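Local coordinates for type IV pilus secretin PilQ family protein (PDB 6W6M) that probably forms the multi-subunit outer-membrane channel through which the type IV pilus required for natural competence passes, at residues 332-337 and 413-418; 524-529 and 553-558. One frame throughout, in Å; residues are numbered along the deposited sequence.

Contact 1 (332-337 and 413-418); sequences EGNLEE and QNESKA
E332 and K417 face each other where 332-337 begins, their side chains rising from the same face of the sheet. The aliphatic parts meet, CG of E332 lying 4.2 Å from CG of K417. Their charged ends stay apart, with 5.3 Å between E332 OE2 and K417 NZ, so any attraction between them is probably modest. At G333 the backbones bond in both directions: its N reaches S416 O at 3.0 Å, and its O receives S416 N. N334 comes next, on the E332 face, and its side chain runs beside that of E415, both pointing the same way. The amide and carboxylate planes are nearly perpendicular, at 84°. L335 turns to the other face and forms the second doubly bonded pair, giving its N to N414 O at 3.0 Å and accepting N414 N. N414 CG sits between its own backbone N and carbonyl carbon (chi1 71°), and OD1 beyond it reaches L335 CB at 3.2 Å, the two side chains crossing at a slant. E336 returns to the first face and lies alongside Q413. Both chains are extended, and the carboxylate and amide planes stack only 6° from parallel, CD of E336 being 4.2 Å from CD of Q413. Beyond 413-418 the sheet passes to a strand of a second subunit, while 332-337 bonds on its other side to 553-558. This is the long, regular antiparallel ladder of one continuous wall of the secretin barrel, to which many subunits contribute strands.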
ATOM      1  N   GLU A 332     -12.109  34.248  48.454  1.00 72.14           N
ATOM      2  CA  GLU A 332     -11.643  35.430  49.167  1.00 72.14           C
ATOM      3  C   GLU A 332     -10.142  35.609  49.003  1.00 72.14           C
ATOM      4  O   GLU A 332      -9.391  34.639  48.893  1.00 72.14           O
ATOM      5  CB  GLU A 332     -11.940  35.356  50.657  1.00 72.14           C
ATOM      6  CG  GLU A 332     -13.381  35.401  51.028  1.00 72.14           C
ATOM      7  CD  GLU A 332     -13.557  35.248  52.518  1.00 72.14           C
ATOM      8  OE1 GLU A 332     -12.556  34.922  53.189  1.00 72.14           O
ATOM      9  OE2 GLU A 332     -14.689  35.434  53.014  1.00 72.14           O
ATOM     10  N   GLY A 333      -9.704  36.865  49.057  1.00 71.91           N
ATOM     11  CA  GLY A 333      -8.288  37.170  48.939  1.00 71.91           C
ATOM     12  C   GLY A 333      -7.831  38.460  49.598  1.00 71.91           C
ATOM     13  O   GLY A 333      -8.596  39.420  49.655  1.00 71.91           O
ATOM     14  N   ASN A 334      -6.592  38.492  50.094  1.00 74.31           N
ATOM     15  CA  ASN A 334      -6.013  39.670  50.732  1.00 74.31           C
ATOM     16  C   ASN A 334      -4.549  39.826  50.351  1.00 74.31           C
ATOM     17  O   ASN A 334      -3.828  38.838  50.203  1.00 74.31           O
ATOM     18  CB  ASN A 334      -6.114  39.590  52.249  1.00 74.31           C
ATOM     19  CG  ASN A 334      -7.523  39.757  52.743  1.00 74.31           C
ATOM     20  OD1 ASN A 334      -8.363  40.333  52.061  1.00 74.31           O
ATOM     21  ND2 ASN A 334      -7.800  39.240  53.931  1.00 74.31           N
ATOM     22  N   LEU A 335      -4.098  41.075  50.247  1.00 75.71           N
ATOM     23  CA  LEU A 335      -2.714  41.355  49.861  1.00 75.71           C
ATOM     24  C   LEU A 335      -2.249  42.648  50.515  1.00 75.71           C
ATOM     25  O   LEU A 335      -3.044  43.583  50.646  1.00 75.71           O
ATOM     26  CB  LEU A 335      -2.605  41.448  48.348  1.00 75.71           C
ATOM     27  CG  LEU A 335      -1.224  41.550  47.722  1.00 75.71           C
ATOM     28  CD1 LEU A 335      -1.215  40.861  46.399  1.00 75.71           C
ATOM     29  CD2 LEU A 335      -0.870  42.991  47.536  1.00 75.71           C
ATOM     30  N   GLU A 336      -0.970  42.711  50.911  1.00 77.93           N
ATOM     31  CA  GLU A 336      -0.388  43.917  51.491  1.00 77.93           C
ATOM     32  C   GLU A 336       1.114  44.002  51.239  1.00 77.93           C
ATOM     33  O   GLU A 336       1.841  43.018  51.397  1.00 77.93           O
ATOM     34  CB  GLU A 336      -0.652  43.967  52.975  1.00 77.93           C
ATOM     35  CG  GLU A 336      -0.150  45.208  53.636  1.00 77.93           C
ATOM     36  CD  GLU A 336      -0.478  45.232  55.101  1.00 77.93           C
ATOM     37  OE1 GLU A 336      -1.068  44.243  55.583  1.00 77.93           O
ATOM     38  OE2 GLU A 336      -0.149  46.230  55.774  1.00 77.93           O
ATOM     39  N   GLU A 337       1.580  45.196  50.880  1.00 79.75           N
ATOM     40  CA  GLU A 337       2.996  45.417  50.598  1.00 79.75           C
ATOM     41  C   GLU A 337       3.506  46.783  51.071  1.00 79.75           C
ATOM     42  O   GLU A 337       2.838  47.796  50.904  1.00 79.75           O
ATOM     43  CB  GLU A 337       3.253  45.258  49.101  1.00 79.75           C
ATOM     44  CG  GLU A 337       4.722  45.204  48.725  1.00 79.75           C
ATOM     45  CD  GLU A 337       4.929  45.036  47.234  1.00 79.75           C
ATOM     46  OE1 GLU A 337       3.971  45.280  46.471  1.00 79.75           O
ATOM     47  OE2 GLU A 337       6.048  44.663  46.824  1.00 79.75           O
ATOM     48  N   GLN A 413      -2.550  47.889  49.807  1.00 79.26           N
ATOM     49  CA  GLN A 413      -3.339  46.893  50.533  1.00 79.26           C
ATOM     50  C   GLN A 413      -4.698  46.643  49.871  1.00 79.26           C
ATOM     51  O   GLN A 413      -5.545  47.529  49.885  1.00 79.26           O
ATOM     52  CB  GLN A 413      -3.561  47.337  51.976  1.00 79.26           C
ATOM     53  CG  GLN A 413      -4.249  46.286  52.829  1.00 79.26           C
ATOM     54  CD  GLN A 413      -4.311  46.670  54.290  1.00 79.26           C
ATOM     55  OE1 GLN A 413      -3.759  47.688  54.698  1.00 79.26           O
ATOM     56  NE2 GLN A 413      -4.990  45.855  55.087  1.00 79.26           N
ATOM     57  N   ASN A 414      -4.933  45.458  49.300  1.00 77.92           N
ATOM     58  CA  ASN A 414      -6.233  45.231  48.683  1.00 77.92           C
ATOM     59  C   ASN A 414      -6.829  43.900  49.110  1.00 77.92           C
ATOM     60  O   ASN A 414      -6.203  43.114  49.822  1.00 77.92           O
ATOM     61  CB  ASN A 414      -6.178  45.325  47.160  1.00 77.92           C
ATOM     62  CG  ASN A 414      -5.462  44.191  46.533  1.00 77.92           C
ATOM     63  OD1 ASN A 414      -4.522  43.652  47.097  1.00 77.92           O
ATOM     64  ND2 ASN A 414      -5.889  43.820  45.339  1.00 77.92           N
ATOM     65  N   GLU A 415      -8.058  43.671  48.666  1.00 76.89           N
ATOM     66  CA  GLU A 415      -8.941  42.675  49.244  1.00 76.89           C
ATOM     67  C   GLU A 415     -10.081  42.378  48.281  1.00 76.89           C
ATOM     68  O   GLU A 415     -10.547  43.266  47.570  1.00 76.89           O
ATOM     69  CB  GLU A 415      -9.462  43.181  50.576  1.00 76.89           C
ATOM     70  CG  GLU A 415     -10.815  42.700  50.957  1.00 76.89           C
ATOM     71  CD  GLU A 415     -11.257  43.275  52.276  1.00 76.89           C
ATOM     72  OE1 GLU A 415     -10.930  44.447  52.546  1.00 76.89           O
ATOM     73  OE2 GLU A 415     -11.922  42.554  53.051  1.00 76.89           O
ATOM     74  N   SER A 416     -10.536  41.127  48.254  1.00 74.61           N
ATOM     75  CA  SER A 416     -11.506  40.739  47.238  1.00 74.61           C
ATOM     76  C   SER A 416     -12.361  39.567  47.697  1.00 74.61           C
ATOM     77  O   SER A 416     -11.923  38.758  48.514  1.00 74.61           O
ATOM     78  CB  SER A 416     -10.794  40.386  45.934  1.00 74.61           C
ATOM     79  OG  SER A 416     -11.716  39.964  44.953  1.00 74.61           O
ATOM     80  N   LYS A 417     -13.570  39.480  47.140  1.00 72.46           N
ATOM     81  CA  LYS A 417     -14.551  38.442  47.431  1.00 72.46           C
ATOM     82  C   LYS A 417     -15.293  38.068  46.158  1.00 72.46           C
ATOM     83  O   LYS A 417     -15.413  38.871  45.236  1.00 72.46           O
ATOM     84  CB  LYS A 417     -15.574  38.901  48.462  1.00 72.46           C
ATOM     85  CG  LYS A 417     -15.033  39.081  49.845  1.00 72.46           C
ATOM     86  CD  LYS A 417     -16.086  39.674  50.752  1.00 72.46           C
ATOM     87  CE  LYS A 417     -17.251  38.724  50.935  1.00 72.46           C
ATOM     88  NZ  LYS A 417     -18.246  39.231  51.914  1.00 72.46           N
ATOM     89  N   ALA A 418     -15.811  36.843  46.115  1.00 68.43           N
ATOM     90  CA  ALA A 418     -16.627  36.435  44.976  1.00 68.43           C
ATOM     91  C   ALA A 418     -17.481  35.241  45.361  1.00 68.43           C
ATOM     92  O   ALA A 418     -17.118  34.470  46.247  1.00 68.43           O
ATOM     93  CB  ALA A 418     -15.772  36.096  43.754  1.00 68.43           C
TER

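Contact 2 (524-529 and 553-558); sequences FQHSIN and EQMGKS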
ATOM      1  N   PHE A 524     -11.759  22.208  49.026  1.00 59.73           N
ATOM      2  CA  PHE A 524     -11.392  23.326  49.882  1.00 59.73           C
ATOM      3  C   PHE A 524      -9.932  23.673  49.650  1.00 59.73           C
ATOM      4  O   PHE A 524      -9.099  22.779  49.527  1.00 59.73           O
ATOM      5  CB  PHE A 524     -11.634  22.975  51.347  1.00 59.73           C
ATOM      6  CG  PHE A 524     -11.217  24.043  52.308  1.00 59.73           C
ATOM      7  CD1 PHE A 524     -12.029  25.137  52.540  1.00 59.73           C
ATOM      8  CD2 PHE A 524     -10.015  23.951  52.995  1.00 59.73           C
ATOM      9  CE1 PHE A 524     -11.643  26.121  53.418  1.00 59.73           C
ATOM     10  CE2 PHE A 524      -9.630  24.934  53.868  1.00 59.73           C
ATOM     11  CZ  PHE A 524     -10.445  26.018  54.081  1.00 59.73           C
ATOM     12  N   GLN A 525      -9.609  24.963  49.580  1.00 61.36           N
ATOM     13  CA  GLN A 525      -8.220  25.368  49.406  1.00 61.36           C
ATOM     14  C   GLN A 525      -7.896  26.586  50.256  1.00 61.36           C
ATOM     15  O   GLN A 525      -8.739  27.456  50.466  1.00 61.36           O
ATOM     16  CB  GLN A 525      -7.895  25.691  47.957  1.00 61.36           C
ATOM     17  CG  GLN A 525      -7.940  24.514  47.047  1.00 61.36           C
ATOM     18  CD  GLN A 525      -7.684  24.893  45.630  1.00 61.36           C
ATOM     19  OE1 GLN A 525      -7.238  24.076  44.838  1.00 61.36           O
ATOM     20  NE2 GLN A 525      -7.955  26.139  45.292  1.00 61.36           N
ATOM     21  N   HIS A 526      -6.643  26.663  50.689  1.00 63.89           N
ATOM     22  CA  HIS A 526      -6.158  27.772  51.492  1.00 63.89           C
ATOM     23  C   HIS A 526      -4.686  27.999  51.182  1.00 63.89           C
ATOM     24  O   HIS A 526      -3.962  27.053  50.892  1.00 63.89           O
ATOM     25  CB  HIS A 526      -6.364  27.481  52.971  1.00 63.89           C
ATOM     26  CG  HIS A 526      -5.935  28.592  53.865  1.00 63.89           C
ATOM     27  ND1 HIS A 526      -6.509  29.841  53.826  1.00 63.89           N
ATOM     28  CD2 HIS A 526      -4.996  28.641  54.834  1.00 63.89           C
ATOM     29  CE1 HIS A 526      -5.938  30.613  54.729  1.00 63.89           C
ATOM     30  NE2 HIS A 526      -5.016  29.908  55.353  1.00 63.89           N
ATOM     31  N   SER A 527      -4.239  29.253  51.228  1.00 66.21           N
ATOM     32  CA  SER A 527      -2.820  29.507  50.990  1.00 66.21           C
ATOM     33  C   SER A 527      -2.377  30.805  51.654  1.00 66.21           C
ATOM     34  O   SER A 527      -3.162  31.742  51.768  1.00 66.21           O
ATOM     35  CB  SER A 527      -2.502  29.558  49.497  1.00 66.21           C
ATOM     36  OG  SER A 527      -3.161  30.638  48.880  1.00 66.21           O
ATOM     37  N   ILE A 528      -1.109  30.848  52.070  1.00 68.06           N
ATOM     38  CA  ILE A 528      -0.521  31.978  52.785  1.00 68.06           C
ATOM     39  C   ILE A 528       0.923  32.158  52.341  1.00 68.06           C
ATOM     40  O   ILE A 528       1.693  31.198  52.341  1.00 68.06           O
ATOM     41  CB  ILE A 528      -0.572  31.771  54.312  1.00 68.06           C
ATOM     42  CG1 ILE A 528      -2.006  31.765  54.817  1.00 68.06           C
ATOM     43  CG2 ILE A 528       0.158  32.865  55.018  1.00 68.06           C
ATOM     44  CD1 ILE A 528      -2.135  31.310  56.239  1.00 68.06           C
ATOM     45  N   ASN A 529       1.307  33.389  52.003  1.00 72.48           N
ATOM     46  CA  ASN A 529       2.682  33.696  51.617  1.00 72.48           C
ATOM     47  C   ASN A 529       3.192  34.910  52.377  1.00 72.48           C
ATOM     48  O   ASN A 529       2.456  35.880  52.564  1.00 72.48           O
ATOM     49  CB  ASN A 529       2.812  33.995  50.127  1.00 72.48           C
ATOM     50  CG  ASN A 529       2.639  32.786  49.279  1.00 72.48           C
ATOM     51  OD1 ASN A 529       2.832  31.662  49.735  1.00 72.48           O
ATOM     52  ND2 ASN A 529       2.242  32.994  48.034  1.00 72.48           N
ATOM     53  N   GLU A 553       2.939  40.302  51.918  1.00 76.21           N
ATOM     54  CA  GLU A 553       2.101  39.293  52.548  1.00 76.21           C
ATOM     55  C   GLU A 553       0.819  39.062  51.763  1.00 76.21           C
ATOM     56  O   GLU A 553       0.150  40.015  51.356  1.00 76.21           O
ATOM     57  CB  GLU A 553       1.760  39.692  53.962  1.00 76.21           C
ATOM     58  CG  GLU A 553       0.962  38.665  54.684  1.00 76.21           C
ATOM     59  CD  GLU A 553       0.678  39.066  56.104  1.00 76.21           C
ATOM     60  OE1 GLU A 553       1.087  40.179  56.493  1.00 76.21           O
ATOM     61  OE2 GLU A 553       0.055  38.269  56.836  1.00 76.21           O
ATOM     62  N   GLN A 554       0.459  37.794  51.573  1.00 74.51           N
ATOM     63  CA  GLN A 554      -0.692  37.462  50.745  1.00 74.51           C
ATOM     64  C   GLN A 554      -1.427  36.256  51.309  1.00 74.51           C
ATOM     65  O   GLN A 554      -0.826  35.397  51.951  1.00 74.51           O
ATOM     66  CB  GLN A 554      -0.259  37.189  49.312  1.00 74.51           C
ATOM     67  CG  GLN A 554      -1.393  36.982  48.373  1.00 74.51           C
ATOM     68  CD  GLN A 554      -0.925  36.885  46.957  1.00 74.51           C
ATOM     69  OE1 GLN A 554       0.255  37.066  46.671  1.00 74.51           O
ATOM     70  NE2 GLN A 554      -1.842  36.573  46.053  1.00 74.51           N
ATOM     71  N   MET A 555      -2.758  36.225  51.190  1.00 72.14           N
ATOM     72  CA  MET A 555      -3.574  35.107  51.670  1.00 72.14           C
ATOM     73  C   MET A 555      -4.785  34.856  50.764  1.00 72.14           C
ATOM     74  O   MET A 555      -5.449  35.799  50.344  1.00 72.14           O
ATOM     75  CB  MET A 555      -4.044  35.368  53.102  1.00 72.14           C
ATOM     76  CG  MET A 555      -4.978  34.301  53.648  1.00 72.14           C
ATOM     77  SD  MET A 555      -5.494  34.567  55.352  1.00 72.14           S
ATOM     78  CE  MET A 555      -6.638  35.931  55.161  1.00 72.14           C
ATOM     79  N   GLY A 556      -5.073  33.590  50.461  1.00 68.70           N
ATOM     80  CA  GLY A 556      -6.204  33.238  49.616  1.00 68.70           C
ATOM     81  C   GLY A 556      -6.986  32.076  50.179  1.00 68.70           C
ATOM     82  O   GLY A 556      -6.444  31.233  50.896  1.00 68.70           O
ATOM     83  N   LYS A 557      -8.273  32.024  49.838  1.00 67.75           N
ATOM     84  CA  LYS A 557      -9.131  30.944  50.307  1.00 67.75           C
ATOM     85  C   LYS A 557     -10.235  30.664  49.298  1.00 67.75           C
ATOM     86  O   LYS A 557     -10.826  31.594  48.748  1.00 67.75           O
ATOM     87  CB  LYS A 557      -9.745  31.279  51.659  1.00 67.75           C
ATOM     88  CG  LYS A 557     -10.921  30.424  52.003  1.00 67.75           C
ATOM     89  CD  LYS A 557     -11.454  30.737  53.373  1.00 67.75           C
ATOM     90  CE  LYS A 557     -10.495  30.284  54.437  1.00 67.75           C
ATOM     91  NZ  LYS A 557     -11.127  30.355  55.772  1.00 67.75           N
ATOM     92  N   SER A 558     -10.528  29.384  49.078  1.00 65.10           N
ATOM     93  CA  SER A 558     -11.507  29.003  48.068  1.00 65.10           C
ATOM     94  C   SER A 558     -12.298  27.790  48.528  1.00 65.10           C
ATOM     95  O   SER A 558     -11.780  26.932  49.246  1.00 65.10           O
ATOM     96  CB  SER A 558     -10.829  28.704  46.734  1.00 65.10           C
ATOM     97  OG  SER A 558     -11.774  28.294  45.778  1.00 65.10           O
TER
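The imidazole of H526 is met by M555 and K557 of the partner strand. The sulfur of M555 sits at the edge of the imidazole, its SD 5.1 Å from the ring centre and 78° off the ring normal. M555 CG, set anti to the backbone N (chi1 176°), approaches the same ring obliquely, 4.0 Å from H526 CE1. K557 comes in at a slant too, its CE 4.1 Å from H526 ND1. The backbone between these two residues also comes close: G556 O lies obliquely to the ring, 3.2 Å from H526 ND1. The second ring, that of F524, also meets K557 obliquely, with 4.3 Å from F524 CZ to K557 CE. K557 CE thus lies near both rings. On this same face I528 and M555 lie side by side, I528 CG1 being 4.1 Å from M555 CG.

Beneath these groups runs a regular antiparallel ladder of the secretin barrel. Q525 with S558, S527 with G556 and N529 with Q554 each exchange two backbone hydrogen bonds, six in all; N529 N to Q554 O, at 2.9 Å, is one of them. Strand 524-529 pairs along its far side with a strand of a third subunit, so the barrel wall continues across the interface, whereas 553-558 is bonded on its other side to 332-337 of its own chain.

The opposite face is polar. Q525 reaches across with NE2, 4.1 Å from S558 CB, while G556, lacking a side chain, lies opposite S527. Q554 takes its side-chain bond within its own strand, OE1 pairing with the hydroxyl of Y552.

How the contacts relate
Both contacts are surface contacts of the barrel wall, neither with a buried residue among those that touch, and their centres are 10 Å apart. They are joined by their inner strands, since 332-337 and 553-558 are neighbours in one sheet: N334 N lies 2.9 Å from M555 O in a probable hydrogen bond. The four segments therefore run 413-418, 332-337, 553-558, 524-529 across it, and each outer one pairs with a different neighbouring subunit. Contact 1 has four backbone bonds with mostly charged and amide side chains; contact 2 has six, and adds aromatic, sulfur and aliphatic packing on one face.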